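Local coordinates for protein heavy metal cation tricomponent efflux pump ZneA(CzcA-like) (Cupriavidus metallidurans, PDB 4K0J) that probably exports zinc ions in exchange for protons, as the inner-membrane RND transporter of a three-component heavy-metal efflux pump, at residues V16-F20 against L477-L482; V348-L353 against L962-V967; I366-L370 against F394-V398; N934-W938 against R952-R957. One frame throughout, in Å; residues are numbered along the deposited sequence.

Contact 1: V16-F20 against L477-L482; sequences VALVF and LVALLL
Aromatic-to-aliphatic packing carries most of this contact: F20 of 16-20 lies among V478 and L482 of 477-482. Its CD1 reaches CD2 of L482 at 3.5 Å, the two side chains running antiparallel, and CB of L482 sits beside the same ring flank. One atom further along the ring, CE1 meets CG2 of V478 at 3.7 Å. F20 CG lies opposite the carbonyl carbon, next to the backbone N (chi1 -85°), which directs the ring across to the other segment. The second kind of contact is aliphatic. V16 splits its two methyls, CG1 going to CD2 of L481 and CG2 to CD1 of L482, each at 3.8 Å. L482 CD1 also rests on CA of A17 at 4.0 Å, so the fork of this leucine straddles V16, A17 and F20. Within the RND (AcrB-type) membrane domain, the pairing joins the predicted transmembrane helix 13-31 to the end of helix 463-479, where L480 is the first residue to leave helical geometry. L482 N still bonds to V478 O at 3.0 Å, keeping V478 and L482, both of which pack on F20, together across that exit. The polar approach is slight: L477 O lies in the plane of the F20 ring, at its edge, 3.7 Å from CZ. Behind the segment, V478 and L482 also lean on helix 365-379, whereas L18 packs on V872 of the second subunit.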
loop_
_atom_site.group_PDB
_atom_site.type_symbol
_atom_site.label_atom_id
_atom_site.label_comp_id
_atom_site.label_asym_id
_atom_site.label_seq_id
_atom_site.Cartn_x
_atom_site.Cartn_y
_atom_site.Cartn_z
ATOM N N VAL C 16 -26.943 -10.226 -34.752
ATOM C CA VAL C 16 -27.058 -10.622 -33.351
ATOM C C VAL C 16 -26.574 -12.057 -33.159
ATOM O O VAL C 16 -26.007 -12.389 -32.122
ATOM C CB VAL C 16 -28.490 -10.429 -32.770
ATOM C CG1 VAL C 16 -28.940 -8.983 -32.920
ATOM C CG2 VAL C 16 -29.489 -11.376 -33.416
ATOM N N ALA C 17 -26.773 -12.896 -34.174
ATOM C CA ALA C 17 -26.295 -14.272 -34.124
ATOM C C ALA C 17 -24.772 -14.313 -34.111
ATOM O O ALA C 17 -24.167 -15.048 -33.324
ATOM C CB ALA C 17 -26.836 -15.067 -35.294
ATOM N N LEU C 18 -24.154 -13.516 -34.977
ATOM C CA LEU C 18 -22.698 -13.491 -35.062
ATOM C C LEU C 18 -22.065 -12.923 -33.792
ATOM O O LEU C 18 -21.104 -13.489 -33.264
ATOM C CB LEU C 18 -22.231 -12.711 -36.292
ATOM C CG LEU C 18 -20.786 -12.995 -36.711
ATOM C CD1 LEU C 18 -20.583 -14.487 -36.926
ATOM C CD2 LEU C 18 -20.413 -12.225 -37.968
ATOM N N VAL C 19 -22.606 -11.813 -33.295
ATOM C CA VAL C 19 -22.078 -11.212 -32.074
ATOM C C VAL C 19 -22.309 -12.118 -30.865
ATOM O O VAL C 19 -21.482 -12.162 -29.955
ATOM C CB VAL C 19 -22.640 -9.790 -31.812
ATOM C CG1 VAL C 19 -24.125 -9.835 -31.510
ATOM C CG2 VAL C 19 -21.890 -9.123 -30.667
ATOM N N PHE C 20 -23.418 -12.852 -30.861
ATOM C CA PHE C 20 -23.675 -13.797 -29.780
ATOM C C PHE C 20 -22.708 -14.971 -29.873
ATOM O O PHE C 20 -22.340 -15.566 -28.861
ATOM C CB PHE C 20 -25.126 -14.277 -29.792
ATOM C CG PHE C 20 -26.078 -13.355 -29.072
ATOM C CD1 PHE C 20 -27.115 -13.867 -28.308
ATOM C CD2 PHE C 20 -25.930 -11.979 -29.150
ATOM C CE1 PHE C 20 -27.993 -13.025 -27.645
ATOM C CE2 PHE C 20 -26.804 -11.132 -28.490
ATOM C CZ PHE C 20 -27.836 -11.655 -27.735
ATOM N N LEU C 477 -31.560 -10.533 -22.135
ATOM C CA LEU C 477 -30.981 -10.074 -23.394
ATOM C C LEU C 477 -31.049 -11.134 -24.500
ATOM O O LEU C 477 -30.780 -10.840 -25.663
ATOM C CB LEU C 477 -29.529 -9.642 -23.166
ATOM C CG LEU C 477 -28.851 -8.774 -24.230
ATOM C CD1 LEU C 477 -29.468 -7.383 -24.254
ATOM C CD2 LEU C 477 -27.350 -8.698 -23.990
ATOM N N VAL C 478 -31.405 -12.363 -24.139
ATOM C CA VAL C 478 -31.508 -13.446 -25.116
ATOM C C VAL C 478 -32.953 -13.689 -25.527
ATOM O O VAL C 478 -33.262 -13.789 -26.713
ATOM C CB VAL C 478 -30.908 -14.765 -24.574
ATOM C CG1 VAL C 478 -31.475 -15.968 -25.315
ATOM C CG2 VAL C 478 -29.394 -14.740 -24.675
ATOM N N ALA C 479 -33.832 -13.770 -24.532
ATOM C CA ALA C 479 -35.232 -14.121 -24.746
ATOM C C ALA C 479 -35.972 -13.108 -25.612
ATOM O O ALA C 479 -36.903 -13.459 -26.340
ATOM C CB ALA C 479 -35.936 -14.280 -23.411
ATOM N N LEU C 480 -35.557 -11.850 -25.527
ATOM C CA LEU C 480 -36.194 -10.789 -26.291
ATOM C C LEU C 480 -35.216 -10.215 -27.312
ATOM O O LEU C 480 -35.092 -8.997 -27.449
ATOM C CB LEU C 480 -36.691 -9.689 -25.352
ATOM C CG LEU C 480 -37.456 -10.161 -24.112
ATOM C CD1 LEU C 480 -37.934 -8.976 -23.289
ATOM C CD2 LEU C 480 -38.624 -11.055 -24.493
ATOM N N LEU C 481 -34.523 -11.103 -28.023
ATOM C CA LEU C 481 -33.534 -10.685 -29.011
ATOM C C LEU C 481 -33.161 -11.798 -29.987
ATOM O O LEU C 481 -33.453 -11.713 -31.178
ATOM C CB LEU C 481 -32.283 -10.152 -28.315
ATOM C CG LEU C 481 -31.969 -8.673 -28.540
ATOM C CD1 LEU C 481 -31.232 -8.096 -27.348
ATOM C CD2 LEU C 481 -31.142 -8.501 -29.801
ATOM N N LEU C 482 -32.509 -12.839 -29.481
ATOM C CA LEU C 482 -32.065 -13.940 -30.329
ATOM C C LEU C 482 -33.189 -14.944 -30.564
ATOM O O LEU C 482 -33.210 -15.646 -31.575
ATOM C CB LEU C 482 -30.860 -14.645 -29.707
ATOM C CG LEU C 482 -30.124 -15.610 -30.635
ATOM C CD1 LEU C 482 -29.522 -14.851 -31.803
ATOM C CD2 LEU C 482 -29.054 -16.368 -29.877
#

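Contact 2: V348-L353 against L962-V967; sequences VLLLFL and LMTATV
M963 and F352 form a Met-aromatic contact between two antiparallel helices of the RND membrane domain, 323-353 and 958-970, whose axes run at 162° and come within 10.6 Å of each other here. Starting at the backbone, M963 CB already stands over the ring face, 4.1 Å from F352 CD2 and equally from CE2. CG, opposite the backbone N, then comes over that same face, 3.6 Å above its plane and displaced from the ring centre, in a CH-pi contact. SD continues past the ring obliquely and meets F352 CB at 3.7 Å, so that the thioether slides along the phenylalanine in the reverse direction. The chain bends at chi3 (58°), turning CE away from the F352 ring. The same sulfur touches CD2 of L353 at 4.1 Å, the two side chains roughly perpendicular. One helical turn away, V348 fills the groove between T966 and V967: its CG1 lies 3.6 Å from V967 CG1, and both its methyls touch T966 CG2. V967 and T964 also pack on D399 of helix 399-411, while T964 OG1 is hydrogen-bonded to N927. D399 lies where RND transporters generally carry membrane-embedded acidic residues of proton transfer; a like role here is only probable. T966 turns its methyl to V348 and its hydroxyl back to its own helix, donating from OG1 to L962 O at 2.6 Å, with the donor tilted 31° from the carbonyl plane.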
loop_
_atom_site.group_PDB
_atom_site.type_symbol
_atom_site.label_atom_id
_atom_site.label_comp_id
_atom_site.label_asym_id
_atom_site.label_seq_id
_atom_site.Cartn_x
_atom_site.Cartn_y
_atom_site.Cartn_z
ATOM N N VAL C 348 -37.926 -31.765 -19.816
ATOM C CA VAL C 348 -39.173 -31.034 -19.614
ATOM C C VAL C 348 -39.582 -30.253 -20.863
ATOM O O VAL C 348 -40.737 -30.315 -21.285
ATOM C CB VAL C 348 -39.090 -30.062 -18.428
ATOM C CG1 VAL C 348 -40.411 -29.329 -18.262
ATOM C CG2 VAL C 348 -38.737 -30.804 -17.162
ATOM N N LEU C 349 -38.637 -29.518 -21.447
ATOM C CA LEU C 349 -38.907 -28.758 -22.668
ATOM C C LEU C 349 -39.381 -29.662 -23.809
ATOM O O LEU C 349 -40.319 -29.326 -24.540
ATOM C CB LEU C 349 -37.662 -27.985 -23.107
ATOM C CG LEU C 349 -37.171 -26.870 -22.185
ATOM C CD1 LEU C 349 -35.814 -26.361 -22.643
ATOM C CD2 LEU C 349 -38.180 -25.736 -22.135
ATOM N N LEU C 350 -38.728 -30.812 -23.943
ATOM C CA LEU C 350 -39.062 -31.786 -24.976
ATOM C C LEU C 350 -40.460 -32.352 -24.761
ATOM O O LEU C 350 -41.267 -32.404 -25.689
ATOM C CB LEU C 350 -38.042 -32.927 -24.976
ATOM C CG LEU C 350 -37.967 -33.779 -26.243
ATOM C CD1 LEU C 350 -37.259 -33.011 -27.344
ATOM C CD2 LEU C 350 -37.267 -35.101 -25.970
ATOM N N LEU C 351 -40.740 -32.775 -23.532
ATOM C CA LEU C 351 -42.046 -33.332 -23.186
ATOM C C LEU C 351 -43.171 -32.310 -23.347
ATOM O O LEU C 351 -44.308 -32.671 -23.654
ATOM C CB LEU C 351 -42.029 -33.879 -21.756
ATOM C CG LEU C 351 -41.297 -35.208 -21.556
ATOM C CD1 LEU C 351 -40.939 -35.427 -20.094
ATOM C CD2 LEU C 351 -42.147 -36.354 -22.077
ATOM N N PHE C 352 -42.847 -31.036 -23.148
ATOM C CA PHE C 352 -43.857 -29.983 -23.186
ATOM C C PHE C 352 -44.133 -29.448 -24.588
ATOM O O PHE C 352 -45.248 -29.578 -25.091
ATOM C CB PHE C 352 -43.489 -28.839 -22.237
ATOM C CG PHE C 352 -44.221 -28.887 -20.925
ATOM C CD1 PHE C 352 -43.777 -29.700 -19.897
ATOM C CD2 PHE C 352 -45.360 -28.125 -20.726
ATOM C CE1 PHE C 352 -44.455 -29.749 -18.691
ATOM C CE2 PHE C 352 -46.042 -28.169 -19.523
ATOM C CZ PHE C 352 -45.588 -28.982 -18.505
ATOM N N LEU C 353 -43.123 -28.848 -25.214
ATOM C CA LEU C 353 -43.307 -28.238 -26.532
ATOM C C LEU C 353 -43.651 -29.267 -27.608
ATOM O O LEU C 353 -44.394 -28.970 -28.545
ATOM C CB LEU C 353 -42.064 -27.448 -26.946
ATOM C CG LEU C 353 -41.630 -26.310 -26.022
ATOM C CD1 LEU C 353 -40.422 -25.595 -26.604
ATOM C CD2 LEU C 353 -42.769 -25.336 -25.773
ATOM N N LEU C 962 -47.196 -23.863 -15.536
ATOM C CA LEU C 962 -46.782 -25.228 -15.218
ATOM C C LEU C 962 -45.387 -25.532 -15.753
ATOM O O LEU C 962 -44.584 -26.189 -15.087
ATOM C CB LEU C 962 -47.779 -26.248 -15.771
ATOM C CG LEU C 962 -49.133 -26.340 -15.067
ATOM C CD1 LEU C 962 -49.875 -27.590 -15.505
ATOM C CD2 LEU C 962 -48.956 -26.313 -13.560
ATOM N N MET C 963 -45.104 -25.042 -16.956
ATOM C CA MET C 963 -43.827 -25.294 -17.612
ATOM C C MET C 963 -42.686 -24.660 -16.827
ATOM O O MET C 963 -41.703 -25.329 -16.487
ATOM C CB MET C 963 -43.857 -24.759 -19.045
ATOM C CG MET C 963 -42.966 -25.507 -20.017
ATOM S SD MET C 963 -43.363 -25.150 -21.741
ATOM C CE MET C 963 -43.135 -23.375 -21.776
ATOM N N THR C 964 -42.836 -23.372 -16.532
ATOM C CA THR C 964 -41.859 -22.643 -15.731
ATOM C C THR C 964 -41.665 -23.308 -14.373
ATOM O O THR C 964 -40.536 -23.562 -13.943
ATOM C CB THR C 964 -42.299 -21.188 -15.494
ATOM O OG1 THR C 964 -43.598 -21.171 -14.890
ATOM C CG2 THR C 964 -42.348 -20.419 -16.808
ATOM N N ALA C 965 -42.781 -23.594 -13.709
ATOM C CA ALA C 965 -42.775 -24.193 -12.380
ATOM C C ALA C 965 -42.215 -25.608 -12.382
ATOM O O ALA C 965 -41.924 -26.167 -11.325
ATOM C CB ALA C 965 -44.168 -24.186 -11.793
ATOM N N THR C 966 -42.080 -26.193 -13.568
ATOM C CA THR C 966 -41.485 -27.516 -13.679
ATOM C C THR C 966 -39.982 -27.441 -13.917
ATOM O O THR C 966 -39.205 -28.056 -13.187
ATOM C CB THR C 966 -42.135 -28.346 -14.789
ATOM O OG1 THR C 966 -43.529 -28.515 -14.502
ATOM C CG2 THR C 966 -41.475 -29.709 -14.875
ATOM N N VAL C 967 -39.573 -26.692 -14.938
ATOM C CA VAL C 967 -38.146 -26.560 -15.224
ATOM C C VAL C 967 -37.397 -25.957 -14.039
ATOM O O VAL C 967 -36.287 -26.383 -13.714
ATOM C CB VAL C 967 -37.870 -25.732 -16.494
ATOM C CG1 VAL C 967 -38.189 -26.542 -17.733
ATOM C CG2 VAL C 967 -38.662 -24.439 -16.475
#

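Contact 3: I366-L370 against F394-V398; sequences IPLSL and FGIIV
I366 and F394 make the tight end of this contact. The CG2 methyl of I366 stands over one face of the F394 ring, 3.8 Å from its centroid and 15° off the normal, in a CH-pi contact. L370 CD2 comes to the same ring obliquely, 3.5 Å from F394 CE2. From its other branch I366 sends CG1 to CG1 of V398, also at 3.5 Å; since CG2 is opposite the backbone N and CG1 opposite the carbonyl carbon, one isoleucine serves two partners. The residues 394-398 form a non-helical break within a predicted transmembrane span of the RND (AcrB-type) membrane domain, between helices 386-389 and 399-411. F394, with a positive phi of 60°, belongs to this break, which helix 365-379 covers along one side. Packing is looser around I397. Its CD1 is 4.2 Å from L370 CD1, and its CG2 lies 4.0 Å from S369 OG, an apolar neighbour for a hydroxyl that is hydrogen-bonded instead to T365 O in its own helix. Even this looser part is buried rather than open, because S369 and I397 both lean on A475 of helix 463-479. On the tight side, M342 and L338 of helix 323-353 back I366 and F394.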
loop_
_atom_site.group_PDB
_atom_site.type_symbol
_atom_site.label_atom_id
_atom_site.label_comp_id
_atom_site.label_asym_id
_atom_site.label_seq_id
_atom_site.Cartn_x
_atom_site.Cartn_y
_atom_site.Cartn_z
ATOM N N ILE C 366 -29.411 -21.428 -21.818
ATOM C CA ILE C 366 -28.589 -21.847 -20.684
ATOM C C ILE C 366 -27.080 -21.762 -20.949
ATOM O O ILE C 366 -26.361 -21.136 -20.173
ATOM C CB ILE C 366 -28.974 -23.267 -20.187
ATOM C CG1 ILE C 366 -30.430 -23.292 -19.721
ATOM C CG2 ILE C 366 -28.042 -23.717 -19.071
ATOM C CD1 ILE C 366 -30.966 -24.677 -19.452
ATOM N N PRO C 367 -26.587 -22.379 -22.042
ATOM C CA PRO C 367 -25.144 -22.246 -22.268
ATOM C C PRO C 367 -24.759 -20.834 -22.703
ATOM O O PRO C 367 -23.653 -20.379 -22.407
ATOM C CB PRO C 367 -24.877 -23.236 -23.404
ATOM C CG PRO C 367 -26.162 -23.315 -24.137
ATOM C CD PRO C 367 -27.224 -23.209 -23.084
ATOM N N LEU C 368 -25.666 -20.156 -23.397
ATOM C CA LEU C 368 -25.414 -18.793 -23.846
ATOM C C LEU C 368 -25.245 -17.852 -22.664
ATOM O O LEU C 368 -24.264 -17.116 -22.586
ATOM C CB LEU C 368 -26.545 -18.304 -24.752
ATOM C CG LEU C 368 -26.280 -18.311 -26.261
ATOM C CD1 LEU C 368 -25.702 -19.644 -26.715
ATOM C CD2 LEU C 368 -27.557 -18.001 -27.021
ATOM N N SER C 369 -26.201 -17.887 -21.742
ATOM C CA SER C 369 -26.152 -17.034 -20.560
ATOM C C SER C 369 -24.930 -17.334 -19.695
ATOM O O SER C 369 -24.283 -16.423 -19.182
ATOM C CB SER C 369 -27.431 -17.193 -19.737
ATOM O OG SER C 369 -28.565 -16.824 -20.496
ATOM N N LEU C 370 -24.623 -18.616 -19.543
ATOM C CA LEU C 370 -23.466 -19.039 -18.765
ATOM C C LEU C 370 -22.175 -18.436 -19.316
ATOM O O LEU C 370 -21.371 -17.880 -18.567
ATOM C CB LEU C 370 -23.377 -20.567 -18.727
ATOM C CG LEU C 370 -24.057 -21.272 -17.548
ATOM C CD1 LEU C 370 -25.397 -20.632 -17.198
ATOM C CD2 LEU C 370 -24.228 -22.761 -17.839
ATOM N N PHE C 394 -30.802 -23.250 -13.380
ATOM C CA PHE C 394 -30.911 -23.477 -14.826
ATOM C C PHE C 394 -32.342 -23.321 -15.334
ATOM O O PHE C 394 -32.614 -22.489 -16.198
ATOM C CB PHE C 394 -30.355 -24.846 -15.230
ATOM C CG PHE C 394 -28.868 -24.870 -15.397
ATOM C CD1 PHE C 394 -28.194 -26.068 -15.543
ATOM C CD2 PHE C 394 -28.143 -23.691 -15.412
ATOM C CE1 PHE C 394 -26.824 -26.092 -15.700
ATOM C CE2 PHE C 394 -26.772 -23.709 -15.569
ATOM C CZ PHE C 394 -26.113 -24.911 -15.715
ATOM N N GLY C 395 -33.253 -24.120 -14.792
ATOM C CA GLY C 395 -34.655 -24.032 -15.145
ATOM C C GLY C 395 -35.317 -22.755 -14.661
ATOM O O GLY C 395 -36.515 -22.566 -14.854
ATOM N N ILE C 396 -34.543 -21.881 -14.024
ATOM C CA ILE C 396 -35.046 -20.582 -13.596
ATOM C C ILE C 396 -34.503 -19.501 -14.523
ATOM O O ILE C 396 -34.930 -18.345 -14.476
ATOM C CB ILE C 396 -34.650 -20.270 -12.140
ATOM C CG1 ILE C 396 -35.711 -19.409 -11.456
ATOM C CG2 ILE C 396 -33.284 -19.598 -12.082
ATOM C CD1 ILE C 396 -35.405 -19.109 -10.006
ATOM N N ILE C 397 -33.557 -19.896 -15.370
ATOM C CA ILE C 397 -32.958 -18.994 -16.346
ATOM C C ILE C 397 -33.814 -18.913 -17.604
ATOM O O ILE C 397 -33.984 -17.843 -18.191
ATOM C CB ILE C 397 -31.547 -19.472 -16.758
ATOM C CG1 ILE C 397 -30.715 -19.836 -15.528
ATOM C CG2 ILE C 397 -30.837 -18.413 -17.596
ATOM C CD1 ILE C 397 -29.323 -20.322 -15.867
ATOM N N VAL C 398 -34.355 -20.056 -18.011
ATOM C CA VAL C 398 -35.089 -20.163 -19.263
ATOM C C VAL C 398 -36.528 -19.677 -19.156
ATOM O O VAL C 398 -37.203 -19.503 -20.169
ATOM C CB VAL C 398 -35.098 -21.609 -19.767
ATOM C CG1 VAL C 398 -33.682 -22.084 -19.993
ATOM C CG2 VAL C 398 -35.814 -22.509 -18.774
#

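Contact 4: N934-W938 against R952-R957; sequences NLNRW and RGAGER
The carbonyl oxygen of A954, whose CB packs on L935 CD1 at 3.7 Å, is gripped by two donors: R957 N at 3.1 Å and the hydroxyl of Y510. The first bond closes a type I beta turn from A954 to R957, and R957 is the N-cap residue of helix 958-970. This turn lies against the end of helix 911-939. The backbones come close at G953, which has no side chain: its CA is 4.2 Å from CA of L935 and 3.5 Å from CG of W938. With only hydrogen on the CA of G953, the indole can lie over the R952-G953 peptide, with G953 N and R952 O over one face. R957, its chain bent at chi2 and chi3, brings NH2 to the indole edge nearest W938 NE1, both of them donors and not hydrogen-bonded, with guanidinium and ring planes 46° apart. N934 comes over a guanidinium face, its CG 3.7 Å above the plane, with the amide turned 73° against it. As modelled, ND2 faces donors of R957; the pair is close but not hydrogen-bonded. At the far end of the indole, the R952 guanidinium turns its edge to W938 CZ3, the planes 76° apart.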
loop_
_atom_site.group_PDB
_atom_site.type_symbol
_atom_site.label_atom_id
_atom_site.label_comp_id
_atom_site.label_asym_id
_atom_site.label_seq_id
_atom_site.Cartn_x
_atom_site.Cartn_y
_atom_site.Cartn_z
ATOM N N ASN C 934 -51.424 -11.521 -17.559
ATOM C CA ASN C 934 -52.195 -12.034 -18.687
ATOM C C ASN C 934 -53.688 -12.032 -18.381
ATOM O O ASN C 934 -54.511 -11.874 -19.276
ATOM C CB ASN C 934 -51.721 -13.428 -19.100
ATOM C CG ASN C 934 -50.334 -13.411 -19.715
ATOM O OD1 ASN C 934 -49.487 -12.605 -19.335
ATOM N ND2 ASN C 934 -50.100 -14.292 -20.679
ATOM N N LEU C 935 -54.026 -12.189 -17.107
ATOM C CA LEU C 935 -55.413 -12.107 -16.658
ATOM C C LEU C 935 -55.960 -10.684 -16.823
ATOM O O LEU C 935 -56.915 -10.442 -17.580
ATOM C CB LEU C 935 -55.490 -12.533 -15.189
ATOM C CG LEU C 935 -56.846 -12.763 -14.530
ATOM C CD1 LEU C 935 -57.629 -13.804 -15.298
ATOM C CD2 LEU C 935 -56.654 -13.202 -13.089
ATOM N N ASN C 936 -55.327 -9.753 -16.114
ATOM C CA ASN C 936 -55.726 -8.348 -16.077
ATOM C C ASN C 936 -55.699 -7.679 -17.450
ATOM O O ASN C 936 -56.381 -6.680 -17.676
ATOM C CB ASN C 936 -54.825 -7.582 -15.102
ATOM C CG ASN C 936 -55.392 -6.231 -14.715
ATOM O OD1 ASN C 936 -56.595 -5.995 -14.824
ATOM N ND2 ASN C 936 -54.525 -5.336 -14.254
ATOM N N ARG C 937 -54.902 -8.228 -18.363
ATOM C CA ARG C 937 -54.831 -7.712 -19.725
ATOM C C ARG C 937 -55.858 -8.397 -20.622
ATOM O O ARG C 937 -56.403 -7.774 -21.532
ATOM C CB ARG C 937 -53.421 -7.876 -20.302
ATOM C CG ARG C 937 -53.279 -7.413 -21.747
ATOM C CD ARG C 937 -53.663 -5.947 -21.914
ATOM N NE ARG C 937 -52.646 -5.042 -21.387
ATOM C CZ ARG C 937 -51.673 -4.504 -22.116
ATOM N NH1 ARG C 937 -51.583 -4.780 -23.411
ATOM N NH2 ARG C 937 -50.790 -3.690 -21.554
ATOM N N TRP C 938 -56.120 -9.676 -20.362
ATOM C CA TRP C 938 -57.149 -10.397 -21.103
ATOM C C TRP C 938 -58.504 -9.742 -20.893
ATOM O O TRP C 938 -59.243 -9.506 -21.850
ATOM C CB TRP C 938 -57.228 -11.859 -20.669
ATOM C CG TRP C 938 -57.077 -12.827 -21.796
ATOM C CD1 TRP C 938 -56.005 -13.633 -22.046
ATOM C CD2 TRP C 938 -58.026 -13.089 -22.837
ATOM N NE1 TRP C 938 -56.229 -14.385 -23.173
ATOM C CE2 TRP C 938 -57.463 -14.068 -23.679
ATOM C CE3 TRP C 938 -59.298 -12.591 -23.138
ATOM C CZ2 TRP C 938 -58.128 -14.558 -24.803
ATOM C CZ3 TRP C 938 -59.957 -13.079 -24.255
ATOM C CH2 TRP C 938 -59.371 -14.053 -25.073
ATOM N N ARG C 952 -60.661 -17.732 -18.631
ATOM C CA ARG C 952 -60.182 -17.334 -19.954
ATOM C C ARG C 952 -58.755 -16.789 -19.909
ATOM O O ARG C 952 -57.845 -17.358 -20.513
ATOM C CB ARG C 952 -61.122 -16.302 -20.586
ATOM C CG ARG C 952 -62.412 -16.891 -21.143
ATOM C CD ARG C 952 -63.422 -15.807 -21.511
ATOM N NE ARG C 952 -62.954 -14.941 -22.590
ATOM C CZ ARG C 952 -63.676 -13.964 -23.133
ATOM N NH1 ARG C 952 -64.907 -13.727 -22.700
ATOM N NH2 ARG C 952 -63.168 -13.226 -24.110
ATOM N N GLY C 953 -58.566 -15.685 -19.193
ATOM C CA GLY C 953 -57.259 -15.061 -19.088
ATOM C C GLY C 953 -56.316 -15.790 -18.151
ATOM O O GLY C 953 -55.109 -15.541 -18.151
ATOM N N ALA C 954 -56.872 -16.696 -17.352
ATOM C CA ALA C 954 -56.094 -17.466 -16.391
ATOM C C ALA C 954 -56.026 -18.933 -16.800
ATOM O O ALA C 954 -55.020 -19.606 -16.572
ATOM C CB ALA C 954 -56.699 -17.336 -15.004
ATOM N N GLY C 955 -57.107 -19.417 -17.407
ATOM C CA GLY C 955 -57.212 -20.807 -17.808
ATOM C C GLY C 955 -56.260 -21.192 -18.923
ATOM O O GLY C 955 -55.929 -22.366 -19.092
ATOM N N GLU C 956 -55.821 -20.200 -19.690
ATOM C CA GLU C 956 -54.899 -20.441 -20.792
ATOM C C GLU C 956 -53.456 -20.182 -20.379
ATOM O O GLU C 956 -52.533 -20.371 -21.171
ATOM C CB GLU C 956 -55.270 -19.584 -22.003
ATOM C CG GLU C 956 -56.581 -19.983 -22.661
ATOM C CD GLU C 956 -56.911 -19.122 -23.862
ATOM O OE1 GLU C 956 -56.295 -18.045 -24.006
ATOM O OE2 GLU C 956 -57.782 -19.522 -24.665
ATOM N N ARG C 957 -53.269 -19.745 -19.136
ATOM C CA ARG C 957 -51.930 -19.551 -18.595
ATOM C C ARG C 957 -51.500 -20.794 -17.839
ATOM O O ARG C 957 -50.467 -20.802 -17.177
ATOM C CB ARG C 957 -51.877 -18.326 -17.682
ATOM C CG ARG C 957 -52.284 -17.046 -18.375
ATOM C CD ARG C 957 -51.640 -16.953 -19.747
ATOM N NE ARG C 957 -52.504 -16.279 -20.712
ATOM C CZ ARG C 957 -52.213 -16.133 -22.001
ATOM N NH1 ARG C 957 -51.072 -16.610 -22.482
ATOM N NH2 ARG C 957 -53.060 -15.508 -22.808
#

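Contacts 1, 2 and 3 form a connected series through the membrane domain, contact 3 touching both others. L482 CD2 of contact 1 meets L368 CD2 on helix 365-379 at 3.6 Å, and V967 CG2 of contact 2 lies 3.3 Å from G395 O in the helix break of contact 3. The centres of contacts 1 and 2 each lie about 14 Å from that of contact 3 and about 22 Å from each other. D399 follows V398 of contact 3 directly and so sits between contacts 2 and 3. Contact 4 stands apart, nearest to contact 2 at about 5 Å between closest atoms; helix 958-970 begins right after R957 and carries 962-967.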